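Local atomic coordinates of STU0660 (Streptococcus thermophilus, PDB entry 3ZTH), a protein that takes part in CRISPR-mediated bacterial immunity as a large Csn2 protein that binds magnesium and probably DNA. Residues L200-N205 and I235-D240; I20-G25 and G242-D247; S81-L86 and D179-F184; L15-I20 and N231-L236. All blocks are in the same frame, centred on the assembly; numbering follows the deposited sequence.

Contact 1 (L200-N205 and I235-D240); sequences LIVLKN and ILFPSD. With MG (magnesium ion), chain C.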
loop_
_atom_site.group_PDB
_atom_site.type_symbol
_atom_site.label_atom_id
_atom_site.label_comp_id
_atom_site.label_asym_id
_atom_site.label_seq_id
_atom_site.Cartn_x
_atom_site.Cartn_y
_atom_site.Cartn_z
ATOM N N LEU A 200 13.410 -1.470 -31.387
ATOM C CA LEU A 200 14.660 -0.754 -31.245
ATOM C C LEU A 200 15.348 -1.310 -30.018
ATOM O O LEU A 200 14.828 -1.212 -28.914
ATOM C CB LEU A 200 14.398 0.732 -31.074
ATOM C CG LEU A 200 15.608 1.596 -30.733
ATOM C CD1 LEU A 200 16.742 1.363 -31.738
ATOM C CD2 LEU A 200 15.164 3.056 -30.728
ATOM N N ILE A 201 16.516 -1.904 -30.218
ATOM C CA ILE A 201 17.261 -2.492 -29.122
ATOM C C ILE A 201 18.611 -1.814 -28.928
ATOM O O ILE A 201 19.427 -1.760 -29.848
ATOM C CB ILE A 201 17.457 -3.996 -29.375
ATOM C CG1 ILE A 201 16.085 -4.651 -29.570
ATOM C CG2 ILE A 201 18.212 -4.636 -28.215
ATOM C CD1 ILE A 201 16.136 -6.144 -29.746
ATOM N N VAL A 202 18.828 -1.301 -27.721
ATOM C CA VAL A 202 20.066 -0.611 -27.357
ATOM C C VAL A 202 20.949 -1.496 -26.492
ATOM O O VAL A 202 20.479 -2.065 -25.510
ATOM C CB VAL A 202 19.763 0.679 -26.562
ATOM C CG1 VAL A 202 21.034 1.237 -25.967
ATOM C CG2 VAL A 202 19.128 1.708 -27.465
ATOM N N LEU A 203 22.230 -1.590 -26.844
ATOM C CA LEU A 203 23.173 -2.411 -26.084
ATOM C C LEU A 203 24.473 -1.713 -25.687
ATOM O O LEU A 203 25.276 -1.352 -26.539
ATOM C CB LEU A 203 23.527 -3.663 -26.884
ATOM C CG LEU A 203 22.491 -4.785 -26.912
ATOM C CD1 LEU A 203 22.540 -5.510 -28.250
ATOM C CD2 LEU A 203 22.773 -5.747 -25.773
ATOM N N LYS A 204 24.693 -1.525 -24.393
ATOM C CA LYS A 204 25.936 -0.914 -23.955
ATOM C C LYS A 204 26.451 -1.643 -22.723
ATOM O O LYS A 204 25.705 -2.370 -22.079
ATOM C CB LYS A 204 25.748 0.584 -23.672
ATOM C CG LYS A 204 25.244 0.951 -22.292
ATOM C CD LYS A 204 25.272 2.474 -22.119
ATOM C CE LYS A 204 25.079 2.902 -20.654
ATOM N NZ LYS A 204 23.731 2.588 -20.107
ATOM N N ASN A 205 27.735 -1.468 -22.427
ATOM C CA ASN A 205 28.389 -2.095 -21.276
ATOM C C ASN A 205 28.688 -3.574 -21.435
ATOM O O ASN A 205 29.271 -4.173 -20.553
ATOM C CB ASN A 205 27.548 -1.923 -20.011
ATOM C CG ASN A 205 27.225 -0.484 -19.725
ATOM O OD1 ASN A 205 28.119 0.354 -19.629
ATOM N ND2 ASN A 205 25.939 -0.182 -19.581
ATOM N N ILE A 235 21.214 -0.300 -31.697
ATOM C CA ILE A 235 22.067 0.854 -31.409
ATOM C C ILE A 235 23.061 0.364 -30.359
ATOM O O ILE A 235 22.672 0.071 -29.227
ATOM C CB ILE A 235 21.307 2.040 -30.809
ATOM C CG1 ILE A 235 20.394 2.677 -31.850
ATOM C CG2 ILE A 235 22.304 3.105 -30.350
ATOM C CD1 ILE A 235 19.623 3.898 -31.319
ATOM N N LEU A 236 24.331 0.266 -30.747
ATOM C CA LEU A 236 25.398 -0.204 -29.867
ATOM C C LEU A 236 26.347 0.932 -29.456
ATOM O O LEU A 236 26.485 1.921 -30.170
ATOM C CB LEU A 236 26.209 -1.294 -30.580
ATOM C CG LEU A 236 25.433 -2.377 -31.358
ATOM C CD1 LEU A 236 26.410 -3.249 -32.139
ATOM C CD2 LEU A 236 24.607 -3.231 -30.414
ATOM N N PHE A 237 26.987 0.780 -28.299
ATOM C CA PHE A 237 27.960 1.748 -27.787
ATOM C C PHE A 237 29.247 0.959 -27.557
ATOM O O PHE A 237 29.560 0.570 -26.425
ATOM C CB PHE A 237 27.487 2.347 -26.460
ATOM C CG PHE A 237 26.308 3.261 -26.593
ATOM C CD1 PHE A 237 25.017 2.744 -26.692
ATOM C CD2 PHE A 237 26.484 4.639 -26.620
ATOM C CE1 PHE A 237 23.920 3.582 -26.813
ATOM C CE2 PHE A 237 25.393 5.490 -26.738
ATOM C CZ PHE A 237 24.103 4.959 -26.836
ATOM N N PRO A 238 30.002 0.694 -28.634
ATOM C CA PRO A 238 31.258 -0.063 -28.553
ATOM C C PRO A 238 32.362 0.630 -27.777
ATOM O O PRO A 238 32.399 1.857 -27.689
ATOM C CB PRO A 238 31.652 -0.257 -30.015
ATOM C CG PRO A 238 30.357 -0.162 -30.750
ATOM C CD PRO A 238 29.646 0.963 -30.038
ATOM N N SER A 239 33.260 -0.177 -27.221
ATOM C CA SER A 239 34.415 0.317 -26.474
ATOM C C SER A 239 35.373 0.911 -27.500
ATOM O O SER A 239 35.167 0.776 -28.705
ATOM C CB SER A 239 35.123 -0.832 -25.762
ATOM O OG SER A 239 34.190 -1.689 -25.136
ATOM N N ASP A 240 36.437 1.539 -27.025
ATOM C CA ASP A 240 37.407 2.150 -27.922
ATOM C C ASP A 240 38.235 1.170 -28.754
ATOM O O ASP A 240 38.728 1.533 -29.828
ATOM C CB ASP A 240 38.358 3.040 -27.124
ATOM C CG ASP A 240 37.673 4.263 -26.558
ATOM O OD1 ASP A 240 36.448 4.416 -26.751
ATOM O OD2 ASP A 240 38.374 5.074 -25.915
HETATM MG MG MG C . 37.958 6.565 -24.048
HETATM O O HOH W 1 29.563 -1.871 -24.620
HETATM O O HOH W 2 37.744 8.037 -22.165
HETATM O O HOH W 3 35.857 6.857 -25.320
HETATM O O HOH W 4 40.370 6.095 -23.985
#

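Contact 2 (I20-G25 and G242-D247); sequences ITQIVG and GYLKID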
loop_
_atom_site.group_PDB
_atom_site.type_symbol
_atom_site.label_atom_id
_atom_site.label_comp_id
_atom_site.label_asym_id
_atom_site.label_seq_id
_atom_site.Cartn_x
_atom_site.Cartn_y
_atom_site.Cartn_z
ATOM N N ILE A 20 21.989 -1.489 -38.052
ATOM C CA ILE A 20 22.968 -1.640 -36.993
ATOM C C ILE A 20 23.722 -0.323 -36.842
ATOM O O ILE A 20 24.556 0.040 -37.672
ATOM C CB ILE A 20 23.945 -2.807 -37.282
ATOM C CG1 ILE A 20 23.176 -4.132 -37.254
ATOM C CG2 ILE A 20 25.038 -2.860 -36.220
ATOM C CD1 ILE A 20 24.045 -5.350 -37.435
ATOM N N THR A 21 23.391 0.399 -35.780
ATOM C CA THR A 21 24.003 1.687 -35.477
ATOM C C THR A 21 25.040 1.556 -34.355
ATOM O O THR A 21 24.798 0.878 -33.351
ATOM C CB THR A 21 22.925 2.697 -35.023
ATOM O OG1 THR A 21 21.923 2.807 -36.036
ATOM C CG2 THR A 21 23.541 4.076 -34.761
ATOM N N GLN A 22 26.186 2.211 -34.524
ATOM C CA GLN A 22 27.249 2.176 -33.517
ATOM C C GLN A 22 27.678 3.584 -33.105
ATOM O O GLN A 22 28.046 4.411 -33.939
ATOM C CB GLN A 22 28.458 1.399 -34.040
ATOM C CG GLN A 22 28.154 -0.058 -34.394
ATOM C CD GLN A 22 29.349 -0.778 -34.994
ATOM O OE1 GLN A 22 30.213 -1.296 -34.277
ATOM N NE2 GLN A 22 29.412 -0.800 -36.318
ATOM N N ILE A 23 27.614 3.852 -31.809
ATOM C CA ILE A 23 27.986 5.149 -31.275
ATOM C C ILE A 23 29.307 4.979 -30.552
ATOM O O ILE A 23 29.410 4.219 -29.593
ATOM C CB ILE A 23 26.895 5.682 -30.317
ATOM C CG1 ILE A 23 25.637 6.010 -31.121
ATOM C CG2 ILE A 23 27.381 6.938 -29.590
ATOM C CD1 ILE A 23 24.458 6.393 -30.283
ATOM N N VAL A 24 30.316 5.695 -31.030
ATOM C CA VAL A 24 31.665 5.612 -30.483
ATOM C C VAL A 24 32.208 7.020 -30.244
ATOM O O VAL A 24 31.545 8.001 -30.568
ATOM C CB VAL A 24 32.566 4.867 -31.486
ATOM C CG1 VAL A 24 33.989 4.960 -31.070
ATOM C CG2 VAL A 24 32.155 3.403 -31.575
ATOM N N GLY A 25 33.406 7.134 -29.684
ATOM C CA GLY A 25 33.953 8.457 -29.454
ATOM C C GLY A 25 34.585 8.616 -28.087
ATOM O O GLY A 25 34.353 7.811 -27.187
ATOM N N GLY A 242 38.831 -2.988 -30.349
ATOM C CA GLY A 242 38.452 -4.372 -30.577
ATOM C C GLY A 242 36.995 -4.792 -30.683
ATOM O O GLY A 242 36.737 -5.994 -30.760
ATOM N N TYR A 243 36.050 -3.851 -30.697
ATOM C CA TYR A 243 34.634 -4.213 -30.798
ATOM C C TYR A 243 33.855 -3.562 -31.942
ATOM O O TYR A 243 32.901 -4.139 -32.463
ATOM C CB TYR A 243 33.929 -3.947 -29.467
ATOM C CG TYR A 243 34.409 -4.888 -28.388
ATOM C CD1 TYR A 243 35.573 -4.618 -27.666
ATOM C CD2 TYR A 243 33.756 -6.094 -28.157
ATOM C CE1 TYR A 243 36.069 -5.526 -26.751
ATOM C CE2 TYR A 243 34.244 -7.012 -27.246
ATOM C CZ TYR A 243 35.400 -6.726 -26.545
ATOM O OH TYR A 243 35.889 -7.636 -25.636
ATOM N N LEU A 244 34.265 -2.361 -32.331
ATOM C CA LEU A 244 33.613 -1.656 -33.425
ATOM C C LEU A 244 33.776 -2.458 -34.721
ATOM O O LEU A 244 34.884 -2.846 -35.076
ATOM C CB LEU A 244 34.247 -0.277 -33.589
ATOM C CG LEU A 244 33.714 0.624 -34.698
ATOM C CD1 LEU A 244 32.246 0.961 -34.427
ATOM C CD2 LEU A 244 34.573 1.887 -34.771
ATOM N N LYS A 245 32.672 -2.715 -35.418
ATOM C CA LYS A 245 32.713 -3.467 -36.675
ATOM C C LYS A 245 32.341 -2.539 -37.824
ATOM O O LYS A 245 31.261 -1.948 -37.818
ATOM C CB LYS A 245 31.716 -4.639 -36.648
ATOM C CG LYS A 245 31.922 -5.636 -35.520
ATOM C CD LYS A 245 33.299 -6.290 -35.595
ATOM C CE LYS A 245 33.574 -7.143 -34.360
ATOM N NZ LYS A 245 34.939 -7.761 -34.366
ATOM N N ILE A 246 33.224 -2.414 -38.806
ATOM C CA ILE A 246 32.962 -1.558 -39.958
ATOM C C ILE A 246 32.915 -2.338 -41.269
ATOM O O ILE A 246 33.822 -3.114 -41.564
ATOM C CB ILE A 246 34.042 -0.452 -40.094
ATOM C CG1 ILE A 246 33.931 0.531 -38.927
ATOM C CG2 ILE A 246 33.893 0.275 -41.419
ATOM C CD1 ILE A 246 34.944 1.653 -38.972
ATOM N N ASP A 247 31.843 -2.144 -42.038
ATOM C CA ASP A 247 31.696 -2.778 -43.352
ATOM C C ASP A 247 30.943 -1.805 -44.257
ATOM O O ASP A 247 30.527 -0.738 -43.804
ATOM C CB ASP A 247 30.956 -4.129 -43.270
ATOM C CG ASP A 247 29.530 -4.002 -42.756
ATOM O OD1 ASP A 247 28.793 -3.104 -43.218
ATOM O OD2 ASP A 247 29.135 -4.821 -41.893
HETATM O O HOH W 5 30.525 -3.361 -32.391
#

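Contact 3 (S81-L86 and D179-F184); sequences SSFKDL and DKLSLF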
loop_
_atom_site.group_PDB
_atom_site.type_symbol
_atom_site.label_atom_id
_atom_site.label_comp_id
_atom_site.label_asym_id
_atom_site.label_seq_id
_atom_site.Cartn_x
_atom_site.Cartn_y
_atom_site.Cartn_z
ATOM N N SER A 81 21.608 -2.639 -20.750
ATOM C CA SER A 81 22.830 -2.008 -20.273
ATOM C C SER A 81 23.513 -2.863 -19.225
ATOM O O SER A 81 24.502 -2.449 -18.632
ATOM C CB SER A 81 22.528 -0.619 -19.707
ATOM O OG SER A 81 22.189 0.277 -20.759
ATOM N N SER A 82 22.976 -4.059 -19.006
ATOM C CA SER A 82 23.547 -5.006 -18.052
ATOM C C SER A 82 22.931 -6.372 -18.298
ATOM O O SER A 82 21.862 -6.477 -18.908
ATOM C CB SER A 82 23.237 -4.593 -16.617
ATOM O OG SER A 82 21.890 -4.901 -16.298
ATOM N N PHE A 83 23.594 -7.424 -17.828
ATOM C CA PHE A 83 23.025 -8.748 -18.005
ATOM C C PHE A 83 21.741 -8.893 -17.177
ATOM O O PHE A 83 20.892 -9.745 -17.464
ATOM C CB PHE A 83 24.037 -9.825 -17.631
ATOM C CG PHE A 83 25.063 -10.075 -18.694
ATOM C CD1 PHE A 83 24.669 -10.334 -20.006
ATOM C CD2 PHE A 83 26.416 -10.049 -18.397
ATOM C CE1 PHE A 83 25.609 -10.561 -21.005
ATOM C CE2 PHE A 83 27.367 -10.276 -19.393
ATOM C CZ PHE A 83 26.962 -10.531 -20.698
ATOM N N LYS A 84 21.583 -8.049 -16.162
ATOM C CA LYS A 84 20.384 -8.120 -15.344
ATOM C C LYS A 84 19.188 -7.703 -16.190
ATOM O O LYS A 84 18.099 -8.260 -16.049
ATOM C CB LYS A 84 20.499 -7.214 -14.120
ATOM C CG LYS A 84 19.254 -7.234 -13.240
ATOM C CD LYS A 84 19.292 -6.143 -12.181
ATOM C CE LYS A 84 17.975 -6.070 -11.408
ATOM N NZ LYS A 84 17.954 -4.937 -10.427
ATOM N N ASP A 85 19.386 -6.723 -17.070
ATOM C CA ASP A 85 18.297 -6.276 -17.933
ATOM C C ASP A 85 17.909 -7.411 -18.874
ATOM O O ASP A 85 16.736 -7.584 -19.223
ATOM C CB ASP A 85 18.708 -5.064 -18.770
ATOM C CG ASP A 85 18.976 -3.843 -17.934
ATOM O OD1 ASP A 85 18.343 -3.714 -16.866
ATOM O OD2 ASP A 85 19.803 -3.007 -18.352
ATOM N N LEU A 86 18.910 -8.181 -19.283
ATOM C CA LEU A 86 18.685 -9.294 -20.175
ATOM C C LEU A 86 17.844 -10.373 -19.475
ATOM O O LEU A 86 16.857 -10.867 -20.036
ATOM C CB LEU A 86 20.028 -9.840 -20.647
ATOM C CG LEU A 86 19.960 -10.750 -21.874
ATOM C CD1 LEU A 86 21.259 -10.630 -22.663
ATOM C CD2 LEU A 86 19.685 -12.189 -21.441
ATOM N N ASP A 179 26.394 -17.004 -24.071
ATOM C CA ASP A 179 25.149 -17.776 -24.121
ATOM C C ASP A 179 23.973 -16.917 -23.692
ATOM O O ASP A 179 22.865 -17.064 -24.221
ATOM C CB ASP A 179 25.202 -19.009 -23.217
ATOM C CG ASP A 179 26.123 -20.092 -23.750
ATOM O OD1 ASP A 179 26.055 -20.407 -24.960
ATOM O OD2 ASP A 179 26.908 -20.639 -22.949
ATOM N N LYS A 180 24.208 -16.034 -22.720
ATOM C CA LYS A 180 23.157 -15.145 -22.238
ATOM C C LYS A 180 22.606 -14.332 -23.406
ATOM O O LYS A 180 21.386 -14.223 -23.600
ATOM C CB LYS A 180 23.699 -14.186 -21.179
ATOM C CG LYS A 180 23.824 -14.765 -19.782
ATOM C CD LYS A 180 24.088 -13.633 -18.786
ATOM C CE LYS A 180 25.502 -13.644 -18.221
ATOM N NZ LYS A 180 25.650 -14.582 -17.079
ATOM N N LEU A 181 23.519 -13.781 -24.194
ATOM C CA LEU A 181 23.146 -12.970 -25.340
ATOM C C LEU A 181 22.465 -13.823 -26.407
ATOM O O LEU A 181 21.433 -13.430 -26.966
ATOM C CB LEU A 181 24.395 -12.285 -25.905
ATOM C CG LEU A 181 25.088 -11.284 -24.962
ATOM C CD1 LEU A 181 26.452 -10.923 -25.511
ATOM C CD2 LEU A 181 24.221 -10.034 -24.785
ATOM N N SER A 182 23.029 -14.995 -26.677
ATOM C CA SER A 182 22.467 -15.894 -27.676
ATOM C C SER A 182 21.035 -16.304 -27.350
ATOM O O SER A 182 20.151 -16.254 -28.216
ATOM C CB SER A 182 23.345 -17.131 -27.814
ATOM O OG SER A 182 24.637 -16.756 -28.243
ATOM N N LEU A 183 20.800 -16.711 -26.106
ATOM C CA LEU A 183 19.457 -17.106 -25.698
ATOM C C LEU A 183 18.506 -15.926 -25.889
ATOM O O LEU A 183 17.393 -16.088 -26.398
ATOM C CB LEU A 183 19.455 -17.557 -24.237
ATOM C CG LEU A 183 20.102 -18.925 -24.011
ATOM C CD1 LEU A 183 20.252 -19.191 -22.522
ATOM C CD2 LEU A 183 19.256 -20.010 -24.679
ATOM N N PHE A 184 18.954 -14.736 -25.494
ATOM C CA PHE A 184 18.138 -13.537 -25.643
ATOM C C PHE A 184 17.823 -13.271 -27.110
ATOM O O PHE A 184 16.676 -12.986 -27.467
ATOM C CB PHE A 184 18.860 -12.323 -25.062
ATOM C CG PHE A 184 18.220 -11.011 -25.417
ATOM C CD1 PHE A 184 17.064 -10.586 -24.774
ATOM C CD2 PHE A 184 18.767 -10.203 -26.410
ATOM C CE1 PHE A 184 16.460 -9.370 -25.113
ATOM C CE2 PHE A 184 18.171 -8.991 -26.756
ATOM C CZ PHE A 184 17.016 -8.575 -26.105
#

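Contact 4 (L15-I20 and N231-L236); sequences LNIGAI and NLTFIL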
loop_
_atom_site.group_PDB
_atom_site.type_symbol
_atom_site.label_atom_id
_atom_site.label_comp_id
_atom_site.label_asym_id
_atom_site.label_seq_id
_atom_site.Cartn_x
_atom_site.Cartn_y
_atom_site.Cartn_z
ATOM N N LEU A 15 22.458 11.961 -35.074
ATOM C CA LEU A 15 22.734 10.536 -35.105
ATOM C C LEU A 15 22.215 9.919 -36.408
ATOM O O LEU A 15 21.026 10.011 -36.728
ATOM C CB LEU A 15 22.044 9.867 -33.920
ATOM C CG LEU A 15 22.786 9.436 -32.650
ATOM C CD1 LEU A 15 23.985 10.312 -32.357
ATOM C CD2 LEU A 15 21.779 9.471 -31.505
ATOM N N ASN A 16 23.098 9.297 -37.165
ATOM C CA ASN A 16 22.670 8.665 -38.394
ATOM C C ASN A 16 22.328 7.222 -37.989
ATOM O O ASN A 16 23.211 6.426 -37.679
ATOM C CB ASN A 16 23.805 8.731 -39.407
ATOM C CG ASN A 16 23.328 8.610 -40.836
ATOM O OD1 ASN A 16 22.203 8.975 -41.164
ATOM N ND2 ASN A 16 24.200 8.120 -41.703
ATOM N N ILE A 17 21.034 6.911 -37.969
ATOM C CA ILE A 17 20.522 5.597 -37.561
ATOM C C ILE A 17 20.301 4.586 -38.695
ATOM O O ILE A 17 19.721 4.912 -39.733
ATOM C CB ILE A 17 19.172 5.752 -36.810
ATOM C CG1 ILE A 17 19.290 6.813 -35.708
ATOM C CG2 ILE A 17 18.736 4.411 -36.244
ATOM C CD1 ILE A 17 20.341 6.521 -34.653
ATOM N N GLY A 18 20.746 3.350 -38.472
ATOM C CA GLY A 18 20.591 2.292 -39.461
ATOM C C GLY A 18 20.334 0.958 -38.777
ATOM O O GLY A 18 20.407 0.878 -37.550
ATOM N N ALA A 19 20.028 -0.083 -39.552
ATOM C CA ALA A 19 19.757 -1.403 -38.991
ATOM C C ALA A 19 20.693 -1.633 -37.806
ATOM O O ALA A 19 20.253 -1.929 -36.690
ATOM C CB ALA A 19 19.972 -2.467 -40.047
ATOM N N ILE A 20 21.989 -1.489 -38.052
ATOM C CA ILE A 20 22.968 -1.640 -36.993
ATOM C C ILE A 20 23.722 -0.323 -36.842
ATOM O O ILE A 20 24.556 0.040 -37.672
ATOM C CB ILE A 20 23.945 -2.807 -37.282
ATOM C CG1 ILE A 20 23.176 -4.132 -37.254
ATOM C CG2 ILE A 20 25.038 -2.860 -36.220
ATOM C CD1 ILE A 20 24.045 -5.350 -37.435
ATOM N N ASN A 231 12.181 -4.670 -39.802
ATOM C CA ASN A 231 11.652 -3.886 -38.698
ATOM C C ASN A 231 12.533 -3.822 -37.453
ATOM O O ASN A 231 12.137 -3.242 -36.443
ATOM C CB ASN A 231 10.263 -4.426 -38.332
ATOM C CG ASN A 231 10.273 -5.926 -38.051
ATOM O OD1 ASN A 231 10.938 -6.694 -38.749
ATOM N ND2 ASN A 231 9.522 -6.347 -37.036
ATOM N N LEU A 232 13.727 -4.397 -37.527
ATOM C CA LEU A 232 14.625 -4.414 -36.376
ATOM C C LEU A 232 15.775 -3.421 -36.459
ATOM O O LEU A 232 16.433 -3.308 -37.488
ATOM C CB LEU A 232 15.194 -5.820 -36.189
ATOM C CG LEU A 232 16.155 -6.048 -35.023
ATOM C CD1 LEU A 232 15.488 -5.622 -33.720
ATOM C CD2 LEU A 232 16.551 -7.522 -34.977
ATOM N N THR A 233 16.016 -2.713 -35.361
ATOM C CA THR A 233 17.102 -1.741 -35.299
ATOM C C THR A 233 17.922 -1.889 -34.019
ATOM O O THR A 233 17.380 -1.988 -32.913
ATOM C CB THR A 233 16.583 -0.290 -35.373
ATOM O OG1 THR A 233 15.982 -0.062 -36.652
ATOM C CG2 THR A 233 17.726 0.692 -35.188
ATOM N N PHE A 234 19.238 -1.904 -34.193
ATOM C CA PHE A 234 20.177 -2.023 -33.085
ATOM C C PHE A 234 21.027 -0.748 -32.935
ATOM O O PHE A 234 21.484 -0.174 -33.926
ATOM C CB PHE A 234 21.115 -3.210 -33.334
ATOM C CG PHE A 234 20.559 -4.540 -32.909
ATOM C CD1 PHE A 234 20.591 -4.927 -31.577
ATOM C CD2 PHE A 234 20.051 -5.432 -33.851
ATOM C CE1 PHE A 234 20.127 -6.194 -31.189
ATOM C CE2 PHE A 234 19.586 -6.694 -33.475
ATOM C CZ PHE A 234 19.625 -7.072 -32.148
ATOM N N ILE A 235 21.214 -0.300 -31.697
ATOM C CA ILE A 235 22.067 0.854 -31.409
ATOM C C ILE A 235 23.061 0.364 -30.359
ATOM O O ILE A 235 22.672 0.071 -29.227
ATOM C CB ILE A 235 21.307 2.040 -30.809
ATOM C CG1 ILE A 235 20.394 2.677 -31.850
ATOM C CG2 ILE A 235 22.304 3.105 -30.350
ATOM C CD1 ILE A 235 19.623 3.898 -31.319
ATOM N N LEU A 236 24.331 0.266 -30.747
ATOM C CA LEU A 236 25.398 -0.204 -29.867
ATOM C C LEU A 236 26.347 0.932 -29.456
ATOM O O LEU A 236 26.485 1.921 -30.170
ATOM C CB LEU A 236 26.209 -1.294 -30.580
ATOM C CG LEU A 236 25.433 -2.377 -31.358
ATOM C CD1 LEU A 236 26.410 -3.249 -32.139
ATOM C CD2 LEU A 236 24.607 -3.231 -30.414
#

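Contact 1 (L200-N205 and I235-D240)
Strands 199-204 and 232-237 lie side by side as the two beta arms of a beta-alpha-beta unit whose crossover is helix 212-228, and the axes of their segments run parallel to within 8°. Three backbone bonds fix the register. Ile235 N donates to Ile201 O at 3.0 Å, Leu203 N donates to Ile235 O at 2.9 Å with an N-H...O angle of 164°, and Phe237 N reaches Leu203 O at a longer 3.3 Å, so Ile235 is gripped on both its N-H and its carbonyl.

Leu203 and Leu236 run side by side in the same direction on the helix 212-228 side, where Leu203 CB meets Leu236 CD2 at 3.7 Å. The opposite face carries Val202, Ile235, Lys204 and Phe237. There Val202 CG1 comes to the edge of the Phe237 ring, 3.8 Å from CE1, while Lys204 CB touches Phe237 CB at 3.7 Å. The Lys204 chain then turns away, and NZ is hydrogen-bonded to Ser81 OG.

Beyond Phe237 the chains separate: a water accepts weakly from Asn205 N and donates to Phe237 O. The chain runs on as loop to Asp240, whose OD2 binds magnesium at 2.4 Å beside three water ligands, Gln26 being the other protein residue of the site. A metal-binding acidic residue just past the C-terminal end of a parallel strand is an arrangement consistent with the P-loop NTPase clan.

Contact 2 (I20-G25 and G242-D247)
The tight part of this contact is the side-chain amide of Gln22, clamped onto the backbone of Lys245. Its CG stands anti to the carbonyl carbon (chi1 -60°) and the chain beyond is extended, which carries the amide across from strand 20-24 to the loop 242-247. There NE2 donates to Lys245 O at 2.6 Å, the acceptor lying within 1° of the amide plane, while OE1 receives Lys245 N at 3.1 Å on a lone pair. Two nearly straight bonds to the N-H and C=O of one residue fix the rotation of the amide about its last torsion, much as a neighbouring strand would.

Leu244 CD1 packs on the same amide, 3.0 Å from Gln22 OE1, and reaches Val24 CG2 at 3.8 Å, the two branched chains crossing obliquely. Strand 20-24 leads through Gly25 to the magnesium ligand Gln26 and helix 28-43. This strand-loop-helix order is consistent with the P-loop position of the clan.

The other side is bridged by solvent. A water joins the segments, donating 2.8 Å to Gln22 OE1 and 2.5 Å to Tyr243 O, so OE1 accepts from both Lys245 N and the water. Here the packing loosens as side chains depart: that of Lys245 leaves the interface, partly exposed, packing near Arg306 of a neighbouring subunit and bonded weakly at NZ to Thr216. Tyr243 also heads away, its OH held by Ile210 O and its ring edge-to-face with Tyr215.

Contact 3 (S81-L86 and D179-F184)
One kind of contact is CH-pi. The Phe83 and Lys180 side chains cross at about a right angle, and the CD-CE part of Lys180 lies over one face of the ring: CE sits over its centre, 3.7 Å from the centroid and 14° off the ring normal, while CD touches Phe83 CD1 at 3.6 Å. Bends at chi3 and chi4 lay the arm there. The ammonium offers at most a weak cation-pi attraction to Phe83; NZ is bound by Val175 O, and Phe172 supplies a further cation-pi partner.

Apolar packing joins the start of helix 83-89 to one side of helix 177-192. Leu181 CG comes to the edge of the Phe83 ring, 4.1 Å from CE1. Leu86, with CG anti to its backbone N, spreads its methyls: CD1 meets Leu181 CD2 at 3.7 Å, and CD2 lies as close to Phe184 CB.

No hydrogen bond crosses between the two segments. Ser82 N-caps helix 83-89, its OG accepting from Asp85 N at 3.2 Å and weakly from Lys84 N; Asp85 OD2 receives Ser81 N at 3.0 Å on its anti lone pair.

Tyr32 of a neighbouring subunit meets the Phe83 ring edge-to-face.

Contact 4 (L15-I20 and N231-L236)
The one aromatic ring here, that of Phe234, takes little part: no atom of residues 15-20 comes within 4.2 Å of either its faces or its edge. With CG anti to the carbonyl carbon (chi1 -84°) the ring leads away from the 15-20 segment towards Leu185, Ile201 and Ile222, and what touches Ala19 O is its CB, at 3.7 Å. The flat group that does the work is the Ala19 peptide. Its carbonyl accepts Phe234 N at 2.7 Å, nearly along the C=O axis and almost straight at 172° on the hydrogen. The same oxygen lies 3.4 Å from Thr233 CA, a CA-H...O contact, so one acceptor meets two successive residues.

This bond opens the parallel pairing of strand 20-24 with strand 232-237, two neighbours at the middle of the mixed sheet; the first bridge is Ile20 with Phe234. Just before it the chain leaves strand 13-16, which belongs to a separate antiparallel sheet, and the turn at 17-19 therefore joins the two sheets.

Methyl contacts flank the turn. Thr233 turns CG2, anti to its backbone N, towards the turn, where it meets Gly18 O at 3.6 Å and Ile17 CG2 at 4.0 Å, the two side chains crossing at about a right angle. Farther along, Ile17 CD1 faces Ile235 CD1 at 4.3 Å. On the face holding Ile20 and Leu236, Ile20 CG2 lies 4.3 Å from Leu236 CD1, under helix 212-228.

Contacts 1 and 4 share Ile235 and Leu236 and use both edges of strand 232-237, one toward strand 199-204, the other toward the entry of strand 20-24; both rest on backbone bonding, but contact 1 has three such bonds and contact 4 one. Contact 2 continues from that same strand 20-24, yet replaces strand pairing with a glutamine amide and a water. Contact 3, about 19 Å from contacts 2 and 4 between centres, packs helices without any hydrogen bond across it. It still meets contact 1, where Ser81 accepts from Asn205. All four are largely buried, with partial exposure at the C-terminal ends of contact 1 and at Lys245, and an exposed Ala19 in contact 4.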